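Local structure of Alr1585 protein (Nostoc sp., 5C2I) at residues F65-E79 with V88-R100. The protein is a haem-containing DyP-type peroxidase that probably uses hydrogen peroxide to oxidise dyes and related substrates. The protein carries 1 engineered substitution. Numbering follows the deposited sequence.
Sequences FAQTYITSAKKQADE and VSGDVFANFFLSR
T71 grips A94 twice, and through this pair the linker between helices 55-68 and 73-86 is fastened to an edge strand, 93-98, of the N-terminal sheet in the ferredoxin-like DyP peroxidase fold. T71 N donates to A94 O over 3.0 Å, nearly straight at 175° and in the carbonyl plane, while A94 N returns a bond to T71 OG1. The side-chain oxygen thus takes the place of a backbone acceptor. With chi1 at -51°, OG1 sits beside the T71 backbone N, within reach of A94 N and over one face of the F93 ring; CG2 packs on the same ring, 3.6 Å from F93 CE2. A valine at T71 would probably leave A94 N without its acceptor and take one partner from the water bound to OG1. The apolar side is tight: the methyl of A94 touches both F65 CZ and Y69 CB, the F65 ring brings its edge to F96 CB, and I70 CD1 reaches that same CB at 3.6 Å. Strand 150-156 backs this part, touching F65 and F96. Toward 88-91 the contact loosens into water-mediated and charged pairs. E79 OE2 and D91 OD2 lie 4.3 Å apart with their carboxylate planes almost perpendicular; R40, salt-bridged to E79 and bonded to D91 O, probably eases the repulsion. K75 NZ stays 4.4 Å from D91 OD2, beyond a salt bridge, on the solvent side. Farther along, one water donates to both E79 O and V88 O, tying the helix to the incoming loop. Nearer the packed end, another water bridges T71 OG1, E79 OE2 and V92 O, lying 2.7 Å from V92 O.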
ATOM      1  N   PHE A  65      -4.656 -15.249  35.725  1.00 22.61           N
ATOM      2  CA  PHE A  65      -4.818 -14.248  34.667  1.00 21.15           C
ATOM      3  C   PHE A  65      -4.374 -12.857  35.093  1.00 20.80           C
ATOM      4  O   PHE A  65      -3.691 -12.157  34.337  1.00 20.62           O
ATOM      5  CB  PHE A  65      -6.270 -14.197  34.188  1.00 20.97           C
ATOM      6  CG  PHE A  65      -6.461 -13.335  32.979  1.00 20.29           C
ATOM      7  CD1 PHE A  65      -6.091 -13.799  31.725  1.00 20.87           C
ATOM      8  CD2 PHE A  65      -7.018 -12.104  33.081  1.00 19.97           C
ATOM      9  CE1 PHE A  65      -6.247 -12.998  30.585  1.00 20.31           C
ATOM     10  CE2 PHE A  65      -7.226 -11.318  31.945  1.00 19.93           C
ATOM     11  CZ  PHE A  65      -6.800 -11.759  30.693  1.00 19.57           C
ATOM     12  N   ALA A  66      -4.691 -12.478  36.315  1.00 20.30           N
ATOM     13  CA  ALA A  66      -4.222 -11.228  36.862  1.00 20.68           C
ATOM     14  C   ALA A  66      -2.712 -11.190  37.057  1.00 22.43           C
ATOM     15  O   ALA A  66      -2.099 -10.161  36.795  1.00 22.45           O
ATOM     16  CB  ALA A  66      -4.927 -10.949  38.181  1.00 21.89           C
ATOM     17  N   GLN A  67      -2.114 -12.316  37.461  1.00 23.16           N
ATOM     18  CA  GLN A  67      -0.661 -12.345  37.642  1.00 24.75           C
ATOM     19  C   GLN A  67       0.055 -12.270  36.310  1.00 23.67           C
ATOM     20  O   GLN A  67       1.106 -11.654  36.205  1.00 25.12           O
ATOM     21  CB  GLN A  67      -0.222 -13.612  38.383  1.00 27.34           C
ATOM     22  CG  GLN A  67      -0.607 -13.602  39.848  1.00 30.46           C
ATOM     23  CD  GLN A  67      -0.517 -14.973  40.501  1.00 34.96           C
ATOM     24  OE1 GLN A  67      -0.498 -16.022  39.832  1.00 36.37           O
ATOM     25  NE2 GLN A  67      -0.482 -14.974  41.834  1.00 36.63           N
ATOM     26  N   THR A  68      -0.479 -12.943  35.289  1.00 22.29           N
ATOM     27  CA  THR A  68       0.243 -13.136  34.032  1.00 22.69           C
ATOM     28  C   THR A  68      -0.038 -12.070  32.986  1.00 21.62           C
ATOM     29  O   THR A  68       0.872 -11.660  32.251  1.00 20.84           O
ATOM     30  CB  THR A  68      -0.075 -14.517  33.443  1.00 23.91           C
ATOM     31  OG1 THR A  68       0.251 -15.504  34.429  1.00 25.29           O
ATOM     32  CG2 THR A  68       0.779 -14.811  32.228  1.00 25.43           C
ATOM     33  N   TYR A  69      -1.300 -11.650  32.870  1.00 20.49           N
ATOM     34  CA  TYR A  69      -1.714 -10.854  31.714  1.00 20.28           C
ATOM     35  C   TYR A  69      -2.202  -9.441  31.977  1.00 19.34           C
ATOM     36  O   TYR A  69      -2.008  -8.577  31.126  1.00 19.38           O
ATOM     37  CB  TYR A  69      -2.837 -11.598  30.958  1.00 20.02           C
ATOM     38  CG  TYR A  69      -2.304 -12.826  30.248  1.00 20.69           C
ATOM     39  CD1 TYR A  69      -1.613 -12.704  29.065  1.00 21.44           C
ATOM     40  CD2 TYR A  69      -2.515 -14.100  30.755  1.00 21.71           C
ATOM     41  CE1 TYR A  69      -1.099 -13.833  28.405  1.00 22.78           C
ATOM     42  CE2 TYR A  69      -2.048 -15.227  30.096  1.00 23.18           C
ATOM     43  CZ  TYR A  69      -1.343 -15.083  28.918  1.00 23.54           C
ATOM     44  OH  TYR A  69      -0.865 -16.191  28.265  1.00 24.56           O
ATOM     45  N   ILE A  70      -2.918  -9.215  33.071  1.00 18.83           N
ATOM     46  CA  ILE A  70      -3.616  -7.927  33.213  1.00 18.06           C
ATOM     47  C   ILE A  70      -2.592  -6.792  33.196  1.00 17.76           C
ATOM     48  O   ILE A  70      -1.569  -6.831  33.889  1.00 17.45           O
ATOM     49  CB  ILE A  70      -4.522  -7.874  34.458  1.00 18.26           C
ATOM     50  CG1 ILE A  70      -5.691  -8.872  34.278  1.00 17.89           C
ATOM     51  CG2 ILE A  70      -5.078  -6.478  34.641  1.00 17.70           C
ATOM     52  CD1 ILE A  70      -6.630  -8.971  35.449  1.00 18.37           C
ATOM     53  N   THR A  71      -2.930  -5.756  32.455  1.00 16.97           N
ATOM     54  CA  THR A  71      -2.086  -4.592  32.277  1.00 16.95           C
ATOM     55  C   THR A  71      -2.512  -3.501  33.244  1.00 16.68           C
ATOM     56  O   THR A  71      -3.630  -3.028  33.160  1.00 16.64           O
ATOM     57  CB  THR A  71      -2.229  -4.067  30.841  1.00 16.79           C
ATOM     58  OG1 THR A  71      -2.043  -5.135  29.910  1.00 16.93           O
ATOM     59  CG2 THR A  71      -1.194  -2.975  30.539  1.00 17.24           C
ATOM     60  N   SER A  72      -1.592  -3.050  34.100  1.00 16.44           N
ATOM     61  CA  SER A  72      -1.859  -1.869  34.915  1.00 16.39           C
ATOM     62  C   SER A  72      -1.707  -0.574  34.084  1.00 16.43           C
ATOM     63  O   SER A  72      -1.084  -0.563  33.025  1.00 15.25           O
ATOM     64  CB  SER A  72      -0.914  -1.837  36.100  1.00 16.92           C
ATOM     65  OG  SER A  72       0.406  -1.590  35.674  1.00 17.13           O
ATOM     66  N   ALA A  73      -2.181   0.538  34.636  1.00 16.81           N
ATOM     67  CA  ALA A  73      -1.934   1.833  34.018  1.00 17.06           C
ATOM     68  C   ALA A  73      -0.434   2.156  33.930  1.00 18.26           C
ATOM     69  O   ALA A  73       0.035   2.690  32.928  1.00 17.92           O
ATOM     70  CB  ALA A  73      -2.679   2.913  34.770  1.00 17.19           C
ATOM     71  N   LYS A  74       0.321   1.784  34.956  1.00 19.08           N
ATOM     72  CA  LYS A  74       1.758   1.956  34.932  1.00 21.50           C
ATOM     73  C   LYS A  74       2.412   1.129  33.837  1.00 20.17           C
ATOM     74  O   LYS A  74       3.234   1.649  33.083  1.00 21.38           O
ATOM     75  CB  LYS A  74       2.371   1.627  36.316  1.00 24.26           C
ATOM     76  CG  LYS A  74       3.910   1.646  36.437  1.00 28.17           C
ATOM     77  CD  LYS A  74       4.425   0.838  37.648  1.00 34.22           C
ATOM     78  CE  LYS A  74       5.940   1.129  37.913  1.00 39.43           C
ATOM     79  NZ  LYS A  74       6.779   0.489  36.854  1.00 42.72           N
ATOM     80  N   LYS A  75       2.059  -0.134  33.739  1.00 19.86           N
ATOM     81  CA  LYS A  75       2.607  -1.013  32.697  1.00 20.92           C
ATOM     82  C   LYS A  75       2.240  -0.490  31.304  1.00 19.35           C
ATOM     83  O   LYS A  75       3.091  -0.464  30.424  1.00 20.25           O
ATOM     84  CB  LYS A  75       2.136  -2.459  32.877  1.00 21.67           C
ATOM     85  CG  LYS A  75       2.688  -3.431  31.846  1.00 23.04           C
ATOM     86  CD  LYS A  75       4.173  -3.671  32.067  1.00 27.39           C
ATOM     87  CE  LYS A  75       4.755  -4.538  30.939  1.00 29.01           C
ATOM     88  NZ  LYS A  75       6.205  -4.778  31.063  1.00 29.50           N
ATOM     89  N   GLN A  76       0.996  -0.073  31.131  1.00 18.81           N
ATOM     90  CA  GLN A  76       0.544   0.491  29.855  1.00 17.70           C
ATOM     91  C   GLN A  76       1.426   1.695  29.438  1.00 18.89           C
ATOM     92  O   GLN A  76       1.928   1.733  28.304  1.00 18.12           O
ATOM     93  CB  GLN A  76      -0.893   0.933  29.957  1.00 17.05           C
ATOM     94  CG  GLN A  76      -1.450   1.510  28.684  1.00 16.25           C
ATOM     95  CD  GLN A  76      -2.823   2.081  28.847  1.00 16.82           C
ATOM     96  OE1 GLN A  76      -3.528   1.748  29.809  1.00 16.39           O
ATOM     97  NE2 GLN A  76      -3.262   2.899  27.869  1.00 15.69           N
ATOM     98  N   ALA A  77       1.670   2.610  30.381  1.00 19.90           N
ATOM     99  CA  ALA A  77       2.526   3.763  30.122  1.00 21.63           C
ATOM    100  C   ALA A  77       3.965   3.345  29.809  1.00 23.18           C
ATOM    101  O   ALA A  77       4.601   3.903  28.890  1.00 23.98           O
ATOM    102  CB  ALA A  77       2.492   4.743  31.306  1.00 22.10           C
ATOM    103  N   ASP A  78       4.493   2.382  30.559  1.00 24.76           N
ATOM    104  CA  ASP A  78       5.883   1.910  30.363  1.00 27.15           C
ATOM    105  C   ASP A  78       6.045   1.245  28.997  1.00 26.50           C
ATOM    106  O   ASP A  78       7.054   1.453  28.331  1.00 24.50           O
ATOM    107  CB  ASP A  78       6.310   0.940  31.462  1.00 30.94           C
ATOM    108  CG  ASP A  78       6.468   1.629  32.838  1.00 35.88           C
ATOM    109  OD1 ASP A  78       6.363   2.878  32.917  1.00 42.15           O
ATOM    110  OD2 ASP A  78       6.696   0.932  33.851  1.00 41.43           O
ATOM    111  N   GLU A  79       5.033   0.495  28.555  1.00 25.02           N
ATOM    112  CA  GLU A  79       5.062  -0.165  27.250  1.00 25.43           C
ATOM    113  C   GLU A  79       5.032   0.882  26.131  1.00 26.37           C
ATOM    114  O   GLU A  79       5.720   0.715  25.112  1.00 27.61           O
ATOM    115  CB  GLU A  79       3.840  -1.123  27.084  1.00 25.20           C
ATOM    116  CG  GLU A  79       3.956  -2.440  27.862  1.00 26.87           C
ATOM    117  CD  GLU A  79       2.638  -3.210  27.913  1.00 26.99           C
ATOM    118  OE1 GLU A  79       1.570  -2.641  27.650  1.00 28.73           O
ATOM    119  OE2 GLU A  79       2.658  -4.383  28.242  1.00 32.60           O
ATOM    120  N   VAL A  88      10.677  -1.208  20.715  1.00 55.84           N
ATOM    121  CA  VAL A  88      10.262  -2.483  21.329  1.00 57.53           C
ATOM    122  C   VAL A  88       8.737  -2.505  21.565  1.00 54.49           C
ATOM    123  O   VAL A  88       8.222  -1.695  22.333  1.00 50.56           O
ATOM    124  CB  VAL A  88      11.025  -2.729  22.674  1.00 60.85           C
ATOM    125  CG1 VAL A  88      10.478  -3.944  23.429  1.00 60.05           C
ATOM    126  CG2 VAL A  88      12.533  -2.877  22.428  1.00 61.48           C
ATOM    127  N   SER A  89       8.029  -3.425  20.908  1.00 51.50           N
ATOM    128  CA  SER A  89       6.600  -3.620  21.166  1.00 49.25           C
ATOM    129  C   SER A  89       6.433  -4.423  22.480  1.00 47.91           C
ATOM    130  O   SER A  89       7.277  -5.238  22.848  1.00 51.76           O
ATOM    131  CB  SER A  89       5.877  -4.309  20.007  1.00 48.86           C
ATOM    132  OG  SER A  89       6.577  -5.460  19.606  1.00 52.68           O
ATOM    133  N   GLY A  90       5.356  -4.156  23.201  1.00 43.28           N
ATOM    134  CA  GLY A  90       5.166  -4.774  24.499  1.00 43.28           C
ATOM    135  C   GLY A  90       4.360  -6.059  24.441  1.00 38.91           C
ATOM    136  O   GLY A  90       4.081  -6.601  23.373  1.00 39.25           O
ATOM    137  N   ASP A  91       4.025  -6.554  25.616  1.00 34.09           N
ATOM    138  CA  ASP A  91       3.120  -7.688  25.755  1.00 31.66           C
ATOM    139  C   ASP A  91       1.752  -7.306  25.185  1.00 27.88           C
ATOM    140  O   ASP A  91       1.458  -6.116  24.973  1.00 26.77           O
ATOM    141  CB  ASP A  91       2.926  -8.013  27.240  1.00 31.91           C
ATOM    142  CG  ASP A  91       4.197  -8.481  27.936  1.00 31.92           C
ATOM    143  OD1 ASP A  91       5.106  -9.018  27.274  1.00 33.88           O
ATOM    144  OD2 ASP A  91       4.274  -8.297  29.168  1.00 30.97           O
ATOM    145  N   VAL A  92       0.887  -8.304  24.982  1.00 26.41           N
ATOM    146  CA  VAL A  92      -0.518  -8.016  24.748  1.00 23.16           C
ATOM    147  C   VAL A  92      -1.054  -7.169  25.868  1.00 19.65           C
ATOM    148  O   VAL A  92      -0.571  -7.216  27.008  1.00 17.78           O
ATOM    149  CB  VAL A  92      -1.443  -9.283  24.641  1.00 27.11           C
ATOM    150  CG1 VAL A  92      -1.151 -10.047  23.377  1.00 30.93           C
ATOM    151  CG2 VAL A  92      -1.342 -10.181  25.836  1.00 28.85           C
ATOM    152  N   PHE A  93      -2.079  -6.411  25.554  1.00 17.82           N
ATOM    153  CA  PHE A  93      -2.806  -5.643  26.541  1.00 17.07           C
ATOM    154  C   PHE A  93      -3.969  -6.478  27.060  1.00 17.09           C
ATOM    155  O   PHE A  93      -4.653  -7.147  26.272  1.00 17.96           O
ATOM    156  CB  PHE A  93      -3.362  -4.348  25.909  1.00 16.05           C
ATOM    157  CG  PHE A  93      -4.100  -3.494  26.891  1.00 15.63           C
ATOM    158  CD1 PHE A  93      -5.453  -3.747  27.167  1.00 15.43           C
ATOM    159  CD2 PHE A  93      -3.410  -2.592  27.683  1.00 15.95           C
ATOM    160  CE1 PHE A  93      -6.083  -3.094  28.205  1.00 15.20           C
ATOM    161  CE2 PHE A  93      -4.068  -1.866  28.669  1.00 15.99           C
ATOM    162  CZ  PHE A  93      -5.404  -2.116  28.914  1.00 15.96           C
ATOM    163  N   ALA A  94      -4.236  -6.443  28.364  1.00 16.45           N
ATOM    164  CA  ALA A  94      -5.412  -7.175  28.890  1.00 16.38           C
ATOM    165  C   ALA A  94      -6.134  -6.436  30.021  1.00 16.01           C
ATOM    166  O   ALA A  94      -5.483  -5.899  30.946  1.00 16.50           O
ATOM    167  CB  ALA A  94      -5.006  -8.572  29.341  1.00 17.03           C
ATOM    168  N   ASN A  95      -7.463  -6.511  29.988  1.00 15.74           N
ATOM    169  CA  ASN A  95      -8.333  -6.076  31.066  1.00 15.48           C
ATOM    170  C   ASN A  95      -9.166  -7.281  31.520  1.00 16.19           C
ATOM    171  O   ASN A  95      -9.412  -8.234  30.753  1.00 15.31           O
ATOM    172  CB  ASN A  95      -9.367  -5.042  30.611  1.00 15.72           C
ATOM    173  CG  ASN A  95      -8.872  -3.627  30.479  1.00 15.36           C
ATOM    174  OD1 ASN A  95      -9.188  -2.953  29.491  1.00 15.23           O
ATOM    175  ND2 ASN A  95      -8.171  -3.115  31.498  1.00 16.82           N
ATOM    176  N   PHE A  96      -9.660  -7.202  32.741  1.00 16.81           N
ATOM    177  CA  PHE A  96     -10.643  -8.160  33.248  1.00 16.72           C
ATOM    178  C   PHE A  96     -11.737  -7.402  34.002  1.00 17.27           C
ATOM    179  O   PHE A  96     -11.433  -6.592  34.900  1.00 18.74           O
ATOM    180  CB  PHE A  96      -9.972  -9.169  34.168  1.00 17.85           C
ATOM    181  CG  PHE A  96     -10.901 -10.234  34.703  1.00 18.01           C
ATOM    182  CD1 PHE A  96     -11.233 -11.318  33.930  1.00 18.69           C
ATOM    183  CD2 PHE A  96     -11.460 -10.125  35.969  1.00 18.97           C
ATOM    184  CE1 PHE A  96     -12.141 -12.264  34.387  1.00 19.14           C
ATOM    185  CE2 PHE A  96     -12.325 -11.089  36.456  1.00 18.69           C
ATOM    186  CZ  PHE A  96     -12.656 -12.165  35.661  1.00 19.10           C
ATOM    187  N   PHE A  97     -12.987  -7.680  33.657  1.00 16.65           N
ATOM    188  CA  PHE A  97     -14.148  -7.022  34.280  1.00 16.66           C
ATOM    189  C   PHE A  97     -15.120  -8.027  34.882  1.00 17.39           C
ATOM    190  O   PHE A  97     -15.308  -9.122  34.324  1.00 17.91           O
ATOM    191  CB  PHE A  97     -14.890  -6.183  33.251  1.00 16.14           C
ATOM    192  CG  PHE A  97     -14.022  -5.269  32.407  1.00 15.67           C
ATOM    193  CD1 PHE A  97     -13.668  -4.026  32.838  1.00 15.29           C
ATOM    194  CD2 PHE A  97     -13.588  -5.673  31.139  1.00 15.46           C
ATOM    195  CE1 PHE A  97     -12.868  -3.205  32.045  1.00 15.17           C
ATOM    196  CE2 PHE A  97     -12.845  -4.854  30.334  1.00 15.26           C
ATOM    197  CZ  PHE A  97     -12.464  -3.609  30.785  1.00 14.59           C
ATOM    198  N   LEU A  98     -15.751  -7.652  35.988  1.00 17.22           N
ATOM    199  CA  LEU A  98     -16.800  -8.454  36.634  1.00 18.07           C
ATOM    200  C   LEU A  98     -18.129  -7.742  36.608  1.00 18.10           C
ATOM    201  O   LEU A  98     -18.199  -6.538  36.858  1.00 17.82           O
ATOM    202  CB  LEU A  98     -16.440  -8.779  38.101  1.00 18.59           C
ATOM    203  CG  LEU A  98     -15.290  -9.774  38.277  1.00 19.15           C
ATOM    204  CD1 LEU A  98     -14.765  -9.727  39.697  1.00 20.07           C
ATOM    205  CD2 LEU A  98     -15.725 -11.176  37.902  1.00 19.70           C
ATOM    206  N   SER A  99     -19.196  -8.496  36.330  1.00 18.64           N
ATOM    207  CA  SER A  99     -20.561  -8.009  36.539  1.00 18.99           C
ATOM    208  C   SER A  99     -20.973  -8.212  37.991  1.00 19.69           C
ATOM    209  O   SER A  99     -20.303  -8.945  38.741  1.00 19.69           O
ATOM    210  CB  SER A  99     -21.548  -8.766  35.634  1.00 19.57           C
ATOM    211  OG  SER A  99     -21.713 -10.116  36.062  1.00 20.22           O
ATOM    212  N   ARG A 100     -22.097  -7.615  38.387  1.00 20.28           N
ATOM    213  CA  ARG A 100     -22.646  -7.930  39.699  1.00 21.28           C
ATOM    214  C   ARG A 100     -22.894  -9.429  39.858  1.00 21.54           C
ATOM    215  O   ARG A 100     -22.586 -10.029  40.917  1.00 21.54           O
ATOM    216  CB  ARG A 100     -23.910  -7.129  40.012  1.00 22.30           C
ATOM    217  CG  ARG A 100     -24.492  -7.459  41.417  1.00 23.61           C
ATOM    218  CD  ARG A 100     -25.576  -8.537  41.371  1.00 25.69           C
ATOM    219  NE  ARG A 100     -26.777  -8.061  40.652  1.00 26.79           N
ATOM    220  CZ  ARG A 100     -27.870  -8.769  40.375  1.00 29.34           C
ATOM    221  NH1 ARG A 100     -28.024 -10.016  40.791  1.00 30.83           N
ATOM    222  NH2 ARG A 100     -28.886  -8.172  39.748  1.00 30.92           N
TER
HETATM  223  O   HOH W   1      -0.282  -9.054  29.176  1.00 27.20           O
HETATM  224  O   HOH W   2       0.557  -5.728  28.949  1.00 22.68           O
HETATM  225  O   HOH W   3       6.004  -5.290  27.641  1.00 37.50           O
HETATM  226  O   HOH W   4       6.944  -1.738  24.707  1.00 32.77           O